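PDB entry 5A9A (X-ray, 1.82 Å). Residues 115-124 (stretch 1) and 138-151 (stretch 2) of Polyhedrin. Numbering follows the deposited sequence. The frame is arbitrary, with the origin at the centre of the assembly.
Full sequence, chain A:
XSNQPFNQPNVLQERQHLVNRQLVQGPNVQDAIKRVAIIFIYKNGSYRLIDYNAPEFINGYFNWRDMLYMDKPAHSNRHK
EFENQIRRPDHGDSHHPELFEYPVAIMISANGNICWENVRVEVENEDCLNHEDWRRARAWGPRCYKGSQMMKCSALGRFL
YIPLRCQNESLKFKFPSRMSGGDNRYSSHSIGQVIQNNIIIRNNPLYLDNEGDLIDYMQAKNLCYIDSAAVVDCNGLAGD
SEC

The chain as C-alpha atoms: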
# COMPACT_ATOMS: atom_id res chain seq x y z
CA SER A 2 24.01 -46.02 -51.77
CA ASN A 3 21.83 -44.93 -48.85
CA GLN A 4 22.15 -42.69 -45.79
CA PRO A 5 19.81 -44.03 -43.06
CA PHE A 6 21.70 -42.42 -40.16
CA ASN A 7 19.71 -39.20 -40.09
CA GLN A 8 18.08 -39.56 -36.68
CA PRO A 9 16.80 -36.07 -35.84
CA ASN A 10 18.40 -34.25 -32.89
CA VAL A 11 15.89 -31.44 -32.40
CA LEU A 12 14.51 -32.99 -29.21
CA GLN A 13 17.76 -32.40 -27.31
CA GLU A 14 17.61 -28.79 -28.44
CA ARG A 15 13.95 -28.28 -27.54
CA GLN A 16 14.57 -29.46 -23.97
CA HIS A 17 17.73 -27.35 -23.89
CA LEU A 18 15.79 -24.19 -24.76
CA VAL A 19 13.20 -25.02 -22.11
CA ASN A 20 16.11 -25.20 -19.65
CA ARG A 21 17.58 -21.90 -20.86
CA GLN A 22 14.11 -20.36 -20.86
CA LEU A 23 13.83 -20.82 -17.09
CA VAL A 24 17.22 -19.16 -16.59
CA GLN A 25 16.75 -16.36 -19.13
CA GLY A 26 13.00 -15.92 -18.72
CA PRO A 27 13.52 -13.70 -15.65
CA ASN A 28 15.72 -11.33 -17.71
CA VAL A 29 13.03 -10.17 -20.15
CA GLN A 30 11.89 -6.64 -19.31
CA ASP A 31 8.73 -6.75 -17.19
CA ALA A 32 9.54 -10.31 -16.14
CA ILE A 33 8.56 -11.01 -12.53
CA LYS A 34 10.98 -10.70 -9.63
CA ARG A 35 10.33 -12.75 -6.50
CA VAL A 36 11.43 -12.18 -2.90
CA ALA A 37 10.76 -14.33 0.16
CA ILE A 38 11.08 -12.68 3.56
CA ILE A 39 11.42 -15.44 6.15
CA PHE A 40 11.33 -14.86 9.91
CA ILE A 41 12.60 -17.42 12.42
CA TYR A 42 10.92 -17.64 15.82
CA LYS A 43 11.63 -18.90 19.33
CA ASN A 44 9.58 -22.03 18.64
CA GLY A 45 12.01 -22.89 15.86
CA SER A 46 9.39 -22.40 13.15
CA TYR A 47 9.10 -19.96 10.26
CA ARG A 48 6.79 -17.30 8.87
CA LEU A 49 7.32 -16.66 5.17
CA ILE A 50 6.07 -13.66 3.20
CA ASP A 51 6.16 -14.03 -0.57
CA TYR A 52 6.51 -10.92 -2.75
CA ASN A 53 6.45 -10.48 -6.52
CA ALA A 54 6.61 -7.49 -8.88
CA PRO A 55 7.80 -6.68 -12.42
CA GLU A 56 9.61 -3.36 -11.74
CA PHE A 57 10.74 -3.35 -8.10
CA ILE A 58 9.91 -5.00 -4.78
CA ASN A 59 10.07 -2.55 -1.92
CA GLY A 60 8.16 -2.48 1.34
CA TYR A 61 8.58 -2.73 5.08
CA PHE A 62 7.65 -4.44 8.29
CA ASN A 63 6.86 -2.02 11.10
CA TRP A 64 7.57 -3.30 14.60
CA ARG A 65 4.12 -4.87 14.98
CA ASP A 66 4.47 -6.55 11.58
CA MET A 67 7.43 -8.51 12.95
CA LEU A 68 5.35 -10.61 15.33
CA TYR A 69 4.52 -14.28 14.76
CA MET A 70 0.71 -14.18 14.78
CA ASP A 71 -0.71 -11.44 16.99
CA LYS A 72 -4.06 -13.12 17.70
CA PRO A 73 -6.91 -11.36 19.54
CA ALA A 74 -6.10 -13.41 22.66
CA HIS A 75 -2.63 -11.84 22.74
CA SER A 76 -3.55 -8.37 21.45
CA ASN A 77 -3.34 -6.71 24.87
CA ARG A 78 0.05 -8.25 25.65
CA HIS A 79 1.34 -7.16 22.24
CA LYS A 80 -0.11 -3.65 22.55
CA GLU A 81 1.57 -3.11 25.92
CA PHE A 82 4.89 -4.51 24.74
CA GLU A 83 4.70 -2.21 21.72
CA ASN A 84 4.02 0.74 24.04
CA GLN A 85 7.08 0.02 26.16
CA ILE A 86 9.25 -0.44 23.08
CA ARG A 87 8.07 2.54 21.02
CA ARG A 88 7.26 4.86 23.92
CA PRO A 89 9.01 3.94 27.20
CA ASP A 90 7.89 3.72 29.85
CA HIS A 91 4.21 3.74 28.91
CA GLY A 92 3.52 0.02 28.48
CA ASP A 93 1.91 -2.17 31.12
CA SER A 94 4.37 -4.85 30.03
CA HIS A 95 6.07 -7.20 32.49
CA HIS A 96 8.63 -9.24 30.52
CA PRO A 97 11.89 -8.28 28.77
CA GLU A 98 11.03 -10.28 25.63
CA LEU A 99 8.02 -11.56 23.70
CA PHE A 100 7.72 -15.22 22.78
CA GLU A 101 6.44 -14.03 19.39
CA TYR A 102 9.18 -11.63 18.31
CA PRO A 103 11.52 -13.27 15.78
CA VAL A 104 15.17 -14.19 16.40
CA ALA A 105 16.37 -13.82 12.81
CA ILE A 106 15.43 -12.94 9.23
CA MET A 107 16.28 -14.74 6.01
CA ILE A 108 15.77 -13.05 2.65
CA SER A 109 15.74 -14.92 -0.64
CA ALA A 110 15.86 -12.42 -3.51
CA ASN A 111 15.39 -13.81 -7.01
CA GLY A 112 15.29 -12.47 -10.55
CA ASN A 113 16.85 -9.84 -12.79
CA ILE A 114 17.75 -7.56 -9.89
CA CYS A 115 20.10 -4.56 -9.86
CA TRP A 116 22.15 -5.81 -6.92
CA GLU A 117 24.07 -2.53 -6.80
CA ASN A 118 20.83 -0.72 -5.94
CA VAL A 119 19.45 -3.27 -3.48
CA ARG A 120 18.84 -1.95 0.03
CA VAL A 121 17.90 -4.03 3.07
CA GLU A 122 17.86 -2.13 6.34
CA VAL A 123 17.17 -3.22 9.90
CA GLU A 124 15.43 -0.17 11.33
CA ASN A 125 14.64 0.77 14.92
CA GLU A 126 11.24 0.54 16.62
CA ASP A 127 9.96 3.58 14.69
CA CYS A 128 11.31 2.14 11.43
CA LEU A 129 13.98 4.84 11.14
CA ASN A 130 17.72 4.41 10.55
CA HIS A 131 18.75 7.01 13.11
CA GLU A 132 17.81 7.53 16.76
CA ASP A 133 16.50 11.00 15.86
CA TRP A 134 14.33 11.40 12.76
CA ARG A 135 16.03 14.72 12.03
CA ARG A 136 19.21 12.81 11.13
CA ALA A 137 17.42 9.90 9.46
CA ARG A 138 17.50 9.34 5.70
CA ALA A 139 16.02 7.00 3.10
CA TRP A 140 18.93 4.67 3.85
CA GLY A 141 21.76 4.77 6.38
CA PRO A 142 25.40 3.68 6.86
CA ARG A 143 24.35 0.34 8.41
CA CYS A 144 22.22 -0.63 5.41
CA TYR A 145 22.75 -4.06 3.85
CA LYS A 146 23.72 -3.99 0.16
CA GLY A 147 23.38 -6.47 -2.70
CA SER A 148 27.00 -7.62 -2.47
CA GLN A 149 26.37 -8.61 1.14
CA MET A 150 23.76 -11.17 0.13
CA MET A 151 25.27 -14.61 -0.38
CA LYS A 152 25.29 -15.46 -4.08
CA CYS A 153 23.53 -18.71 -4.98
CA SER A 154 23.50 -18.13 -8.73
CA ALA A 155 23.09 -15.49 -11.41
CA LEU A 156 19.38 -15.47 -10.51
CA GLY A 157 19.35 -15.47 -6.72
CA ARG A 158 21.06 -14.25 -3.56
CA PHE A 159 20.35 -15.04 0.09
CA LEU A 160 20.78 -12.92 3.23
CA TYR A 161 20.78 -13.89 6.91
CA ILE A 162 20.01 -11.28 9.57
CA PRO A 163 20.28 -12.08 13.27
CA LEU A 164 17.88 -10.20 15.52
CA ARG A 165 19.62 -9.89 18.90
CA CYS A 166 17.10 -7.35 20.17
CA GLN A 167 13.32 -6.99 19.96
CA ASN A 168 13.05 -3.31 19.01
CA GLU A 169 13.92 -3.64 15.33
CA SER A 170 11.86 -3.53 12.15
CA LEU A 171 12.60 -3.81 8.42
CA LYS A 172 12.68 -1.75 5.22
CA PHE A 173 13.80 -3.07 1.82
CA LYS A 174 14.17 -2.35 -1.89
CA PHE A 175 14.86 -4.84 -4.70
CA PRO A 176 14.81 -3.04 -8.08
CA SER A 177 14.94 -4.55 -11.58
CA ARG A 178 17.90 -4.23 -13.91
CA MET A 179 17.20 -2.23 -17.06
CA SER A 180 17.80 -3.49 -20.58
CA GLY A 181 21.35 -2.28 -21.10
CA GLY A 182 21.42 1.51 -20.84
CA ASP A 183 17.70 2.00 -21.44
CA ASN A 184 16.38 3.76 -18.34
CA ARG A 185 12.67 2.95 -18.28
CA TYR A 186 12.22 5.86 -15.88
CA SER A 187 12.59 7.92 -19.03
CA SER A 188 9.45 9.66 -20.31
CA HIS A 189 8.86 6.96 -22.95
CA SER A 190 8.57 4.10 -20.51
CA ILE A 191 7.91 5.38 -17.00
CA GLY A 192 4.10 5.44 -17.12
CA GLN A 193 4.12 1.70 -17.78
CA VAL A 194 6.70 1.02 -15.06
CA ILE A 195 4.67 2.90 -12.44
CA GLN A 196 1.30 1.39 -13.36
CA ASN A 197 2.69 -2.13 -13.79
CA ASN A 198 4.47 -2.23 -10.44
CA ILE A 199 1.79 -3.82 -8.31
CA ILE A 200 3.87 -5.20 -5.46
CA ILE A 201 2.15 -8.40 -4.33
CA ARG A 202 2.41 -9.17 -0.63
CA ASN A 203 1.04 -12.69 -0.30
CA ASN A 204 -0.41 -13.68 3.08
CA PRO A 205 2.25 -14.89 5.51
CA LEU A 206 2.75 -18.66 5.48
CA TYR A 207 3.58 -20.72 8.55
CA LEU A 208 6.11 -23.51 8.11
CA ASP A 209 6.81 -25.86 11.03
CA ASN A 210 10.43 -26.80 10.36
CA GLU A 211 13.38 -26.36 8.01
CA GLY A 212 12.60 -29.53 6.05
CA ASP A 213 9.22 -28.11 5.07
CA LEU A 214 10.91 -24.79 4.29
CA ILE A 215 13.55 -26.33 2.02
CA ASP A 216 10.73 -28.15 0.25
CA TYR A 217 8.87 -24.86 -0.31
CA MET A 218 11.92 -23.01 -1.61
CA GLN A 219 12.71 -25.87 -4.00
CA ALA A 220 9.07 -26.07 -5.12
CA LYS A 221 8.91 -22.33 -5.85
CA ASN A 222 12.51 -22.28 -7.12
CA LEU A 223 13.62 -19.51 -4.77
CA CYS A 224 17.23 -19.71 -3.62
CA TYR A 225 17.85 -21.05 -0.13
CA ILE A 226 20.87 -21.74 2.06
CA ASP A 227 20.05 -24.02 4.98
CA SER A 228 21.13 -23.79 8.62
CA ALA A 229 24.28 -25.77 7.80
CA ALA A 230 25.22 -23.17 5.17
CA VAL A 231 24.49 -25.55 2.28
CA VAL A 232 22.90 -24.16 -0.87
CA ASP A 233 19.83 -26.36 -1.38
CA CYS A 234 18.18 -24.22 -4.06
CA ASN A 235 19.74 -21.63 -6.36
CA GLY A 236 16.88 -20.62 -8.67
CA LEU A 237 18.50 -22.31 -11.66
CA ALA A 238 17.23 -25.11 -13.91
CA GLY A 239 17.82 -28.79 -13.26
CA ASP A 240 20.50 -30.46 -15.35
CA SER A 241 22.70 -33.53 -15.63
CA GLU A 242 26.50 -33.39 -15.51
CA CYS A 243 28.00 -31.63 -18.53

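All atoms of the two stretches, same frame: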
# COMPACT_ATOMS: atom_id res chain seq x y z
N CYS A 115 18.93 -5.44 -9.89
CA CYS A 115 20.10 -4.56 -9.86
C CYS A 115 20.71 -4.60 -8.46
O CYS A 115 20.37 -3.79 -7.60
CB CYS A 115 19.71 -3.13 -10.22
SG CYS A 115 21.12 -1.99 -10.33
N TRP A 116 21.62 -5.54 -8.25
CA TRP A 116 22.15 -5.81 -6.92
C TRP A 116 22.85 -4.59 -6.34
O TRP A 116 22.85 -4.39 -5.13
CB TRP A 116 23.10 -7.01 -6.99
CG TRP A 116 22.39 -8.24 -7.43
CD1 TRP A 116 22.53 -8.90 -8.62
CD2 TRP A 116 21.39 -8.96 -6.69
NE1 TRP A 116 21.69 -9.98 -8.66
CE2 TRP A 116 20.98 -10.04 -7.49
CE3 TRP A 116 20.81 -8.79 -5.43
CZ2 TRP A 116 20.02 -10.96 -7.07
CZ3 TRP A 116 19.85 -9.70 -5.01
CH2 TRP A 116 19.46 -10.77 -5.83
N GLU A 117 23.44 -3.78 -7.21
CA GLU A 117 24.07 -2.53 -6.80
C GLU A 117 23.10 -1.60 -6.08
O GLU A 117 23.48 -0.85 -5.18
CB GLU A 117 24.67 -1.83 -8.02
CG GLU A 117 24.78 -0.32 -7.90
CD GLU A 117 25.31 0.32 -9.17
OE1 GLU A 117 25.40 -0.38 -10.20
OE2 GLU A 117 25.63 1.53 -9.14
N ASN A 118 21.83 -1.64 -6.48
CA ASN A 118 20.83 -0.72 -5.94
C ASN A 118 19.92 -1.34 -4.88
O ASN A 118 19.00 -0.70 -4.39
CB ASN A 118 19.98 -0.15 -7.08
CG ASN A 118 20.68 0.97 -7.82
OD1 ASN A 118 21.86 1.23 -7.60
ND2 ASN A 118 19.95 1.63 -8.71
N VAL A 119 20.19 -2.60 -4.54
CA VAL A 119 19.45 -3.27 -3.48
C VAL A 119 19.74 -2.63 -2.13
O VAL A 119 20.89 -2.29 -1.81
CB VAL A 119 19.80 -4.77 -3.42
CG1 VAL A 119 19.33 -5.39 -2.10
CG2 VAL A 119 19.19 -5.51 -4.60
N ARG A 120 18.69 -2.44 -1.33
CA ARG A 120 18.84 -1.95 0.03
C ARG A 120 17.99 -2.81 0.96
O ARG A 120 16.80 -2.99 0.73
CB ARG A 120 18.37 -0.50 0.14
CG ARG A 120 19.09 0.49 -0.77
CD ARG A 120 20.54 0.70 -0.38
NE ARG A 120 21.16 1.77 -1.17
CZ ARG A 120 21.84 1.57 -2.30
NH1 ARG A 120 22.01 0.35 -2.78
NH2 ARG A 120 22.36 2.61 -2.94
N VAL A 121 18.62 -3.34 2.00
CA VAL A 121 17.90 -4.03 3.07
C VAL A 121 18.38 -3.46 4.39
O VAL A 121 19.56 -3.55 4.73
CB VAL A 121 18.14 -5.55 3.05
CG1 VAL A 121 17.45 -6.21 4.24
CG2 VAL A 121 17.65 -6.16 1.74
N GLU A 122 17.47 -2.85 5.14
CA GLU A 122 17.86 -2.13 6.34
C GLU A 122 17.07 -2.57 7.56
O GLU A 122 15.84 -2.60 7.54
CB GLU A 122 17.70 -0.63 6.12
CG GLU A 122 18.36 0.23 7.19
CD GLU A 122 18.59 1.66 6.73
OE1 GLU A 122 17.60 2.40 6.54
OE2 GLU A 122 19.77 2.04 6.55
N VAL A 123 17.79 -2.92 8.62
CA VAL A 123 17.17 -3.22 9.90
C VAL A 123 16.99 -1.91 10.65
O VAL A 123 17.96 -1.30 11.10
CB VAL A 123 18.03 -4.19 10.72
CG1 VAL A 123 17.33 -4.54 12.03
CG2 VAL A 123 18.32 -5.45 9.92
N GLU A 124 15.74 -1.48 10.76
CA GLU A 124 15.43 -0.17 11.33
C GLU A 124 15.13 -0.32 12.81
O GLU A 124 15.01 -1.44 13.32
CB GLU A 124 14.23 0.43 10.61
CG GLU A 124 14.31 0.34 9.09
CD GLU A 124 15.38 1.25 8.50
OE1 GLU A 124 16.12 1.89 9.28
OE2 GLU A 124 15.47 1.33 7.26
N ARG A 138 17.59 9.20 7.15
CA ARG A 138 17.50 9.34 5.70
C ARG A 138 16.78 8.14 5.11
O ARG A 138 16.39 7.21 5.83
CB ARG A 138 18.89 9.48 5.08
CG ARG A 138 19.52 10.86 5.20
CD ARG A 138 20.21 11.09 6.54
NE ARG A 138 20.86 12.39 6.60
CZ ARG A 138 20.26 13.52 6.96
NH1 ARG A 138 18.97 13.52 7.31
NH2 ARG A 138 20.94 14.66 6.99
N ALA A 139 16.60 8.14 3.79
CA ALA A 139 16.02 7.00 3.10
C ALA A 139 16.76 5.73 3.52
O ALA A 139 16.15 4.74 3.90
CB ALA A 139 16.10 7.19 1.60
N TRP A 140 18.09 5.79 3.44
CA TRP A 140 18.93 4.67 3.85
C TRP A 140 20.14 5.19 4.62
O TRP A 140 20.58 6.32 4.41
CB TRP A 140 19.38 3.88 2.62
CG TRP A 140 18.25 3.50 1.73
CD1 TRP A 140 17.90 4.09 0.55
CD2 TRP A 140 17.31 2.44 1.94
NE1 TRP A 140 16.80 3.47 0.01
CE2 TRP A 140 16.42 2.45 0.84
CE3 TRP A 140 17.13 1.49 2.95
CZ2 TRP A 140 15.36 1.55 0.73
CZ3 TRP A 140 16.08 0.59 2.83
CH2 TRP A 140 15.21 0.62 1.73
N GLY A 141 20.67 4.36 5.51
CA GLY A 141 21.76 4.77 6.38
C GLY A 141 23.04 3.99 6.17
O GLY A 141 23.11 3.12 5.30
N PRO A 142 24.07 4.29 6.97
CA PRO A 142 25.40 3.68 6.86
C PRO A 142 25.45 2.21 7.31
O PRO A 142 26.46 1.55 7.06
CB PRO A 142 26.26 4.55 7.78
CG PRO A 142 25.31 5.15 8.75
CD PRO A 142 24.02 5.32 8.02
N ARG A 143 24.40 1.73 7.95
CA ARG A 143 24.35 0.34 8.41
C ARG A 143 23.47 -0.52 7.51
O ARG A 143 23.16 -1.67 7.82
CB ARG A 143 23.83 0.28 9.85
CG ARG A 143 24.73 0.98 10.85
CD ARG A 143 24.01 1.28 12.16
NE ARG A 143 24.31 0.30 13.20
CZ ARG A 143 23.50 -0.69 13.56
NH1 ARG A 143 22.32 -0.86 12.98
NH2 ARG A 143 23.87 -1.53 14.52
N CYS A 144 23.06 0.06 6.38
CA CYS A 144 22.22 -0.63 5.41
C CYS A 144 22.94 -1.82 4.78
O CYS A 144 24.12 -1.72 4.45
CB CYS A 144 21.80 0.36 4.32
SG CYS A 144 20.48 -0.22 3.26
N TYR A 145 22.23 -2.93 4.60
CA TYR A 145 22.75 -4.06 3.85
C TYR A 145 22.68 -3.76 2.35
O TYR A 145 21.71 -3.15 1.89
CB TYR A 145 21.95 -5.34 4.13
CG TYR A 145 22.16 -5.95 5.49
CD1 TYR A 145 21.49 -5.47 6.61
CD2 TYR A 145 23.01 -7.04 5.66
CE1 TYR A 145 21.68 -6.04 7.86
CE2 TYR A 145 23.20 -7.62 6.91
CZ TYR A 145 22.53 -7.11 8.00
OH TYR A 145 22.72 -7.69 9.24
N LYS A 146 23.69 -4.19 1.61
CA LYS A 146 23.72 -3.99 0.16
C LYS A 146 23.70 -5.33 -0.57
O LYS A 146 23.87 -6.38 0.04
CB LYS A 146 24.96 -3.19 -0.24
CG LYS A 146 25.18 -1.91 0.57
CD LYS A 146 24.15 -0.84 0.25
CE LYS A 146 24.19 0.29 1.28
NZ LYS A 146 25.52 0.95 1.36
N GLY A 147 23.48 -5.27 -1.88
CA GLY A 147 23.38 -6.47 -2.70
C GLY A 147 24.58 -7.40 -2.60
O GLY A 147 24.42 -8.62 -2.63
N SER A 148 25.77 -6.83 -2.49
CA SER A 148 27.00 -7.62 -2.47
C SER A 148 27.18 -8.32 -1.13
O SER A 148 28.11 -9.11 -0.96
CB SER A 148 28.21 -6.73 -2.77
OG SER A 148 28.34 -5.71 -1.80
N GLN A 149 26.30 -8.02 -0.19
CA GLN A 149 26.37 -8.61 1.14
C GLN A 149 25.45 -9.82 1.23
O GLN A 149 25.50 -10.57 2.20
CB GLN A 149 25.98 -7.57 2.19
CG GLN A 149 26.81 -7.66 3.46
CD GLN A 149 26.47 -6.56 4.45
OE1 GLN A 149 26.22 -5.42 4.06
NE2 GLN A 149 26.45 -6.91 5.73
N MET A 150 24.62 -10.00 0.21
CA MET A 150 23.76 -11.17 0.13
C MET A 150 24.55 -12.30 -0.52
O MET A 150 25.21 -12.10 -1.54
CB MET A 150 22.52 -10.86 -0.70
CG MET A 150 21.77 -9.62 -0.24
SD MET A 150 20.17 -9.42 -1.05
CE MET A 150 19.32 -10.90 -0.50
N MET A 151 24.49 -13.47 0.09
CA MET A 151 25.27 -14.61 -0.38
C MET A 151 24.75 -15.09 -1.73
O MET A 151 23.57 -15.40 -1.89
CB MET A 151 25.23 -15.74 0.65
CG MET A 151 25.77 -15.31 2.02
SD MET A 151 25.57 -16.55 3.31
CE MET A 151 23.84 -16.32 3.73
O HOH W 1 23.29 -2.76 -2.92
O HOH W 2 21.69 2.40 8.63
O HOH W 3 20.55 -2.77 8.69

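The two stretches meet as a short antiparallel strand pairing, pinned at one backbone-bonded pair and extended on both sides by a carboxylate anchor, waters and side-chain packing, burying 744 Å² in all. The pairing rests on Val-121 and Tyr-145: Val-121 N donates to Tyr-145 O (3.1 Å, 172° at the hydrogen), and Tyr-145 N donates to Val-121 O (2.7 Å, 145°). These reciprocal bonds, with Val-121 CA 4.9 Å from Tyr-145 CA, identify a hydrogen-bonded antiparallel pair. Both side chains leave the same face, where Val-121 CB lies 4.0 Å from Tyr-145 CB and Val-123 CG2 lies 4.0 Å from Tyr-145 CE1; branched valines suit the extended strand and offer the tyrosine an apolar surface.

On the other face, Arg-120 CB sits 3.4 Å from the centroid of the Trp-140 six-membered ring and 3° off its normal, a CH-pi contact over the ring face. The m, m turn of the arginine side chain brings Arg-120 NH1 back to its own stretch, where it donates to Glu-117 O (3.1 Å) and Val-119 O (3.0 Å), while Lys-146 CD covers one guanidinium face, 3.9 Å from Arg-120 NH1.

Buried Glu-122 extends, t at chi1 and chi2, so that OE2 accepts from Gly-141 N at 2.7 Å (151°). Gly-141 begins a type I turn ending at Cys-144, and water 2 links Glu-122 OE2 to Arg-143 N within it. Water 3 likewise joins Val-123 N to Arg-143 O.

Toward the other end, Gly-147 CA approaches Trp-116 O to 3.2 Å; an ideal CB on this glycine would lie 2.0 Å from that oxygen, a clash. Water 1 accepts from Gly-147 N (2.7 Å). Met-150 closes this end: its flexible thioether places SD 4.0 Å from Trp-116 CZ3, oblique to the ring, and 4.2 Å from Val-119 CG1.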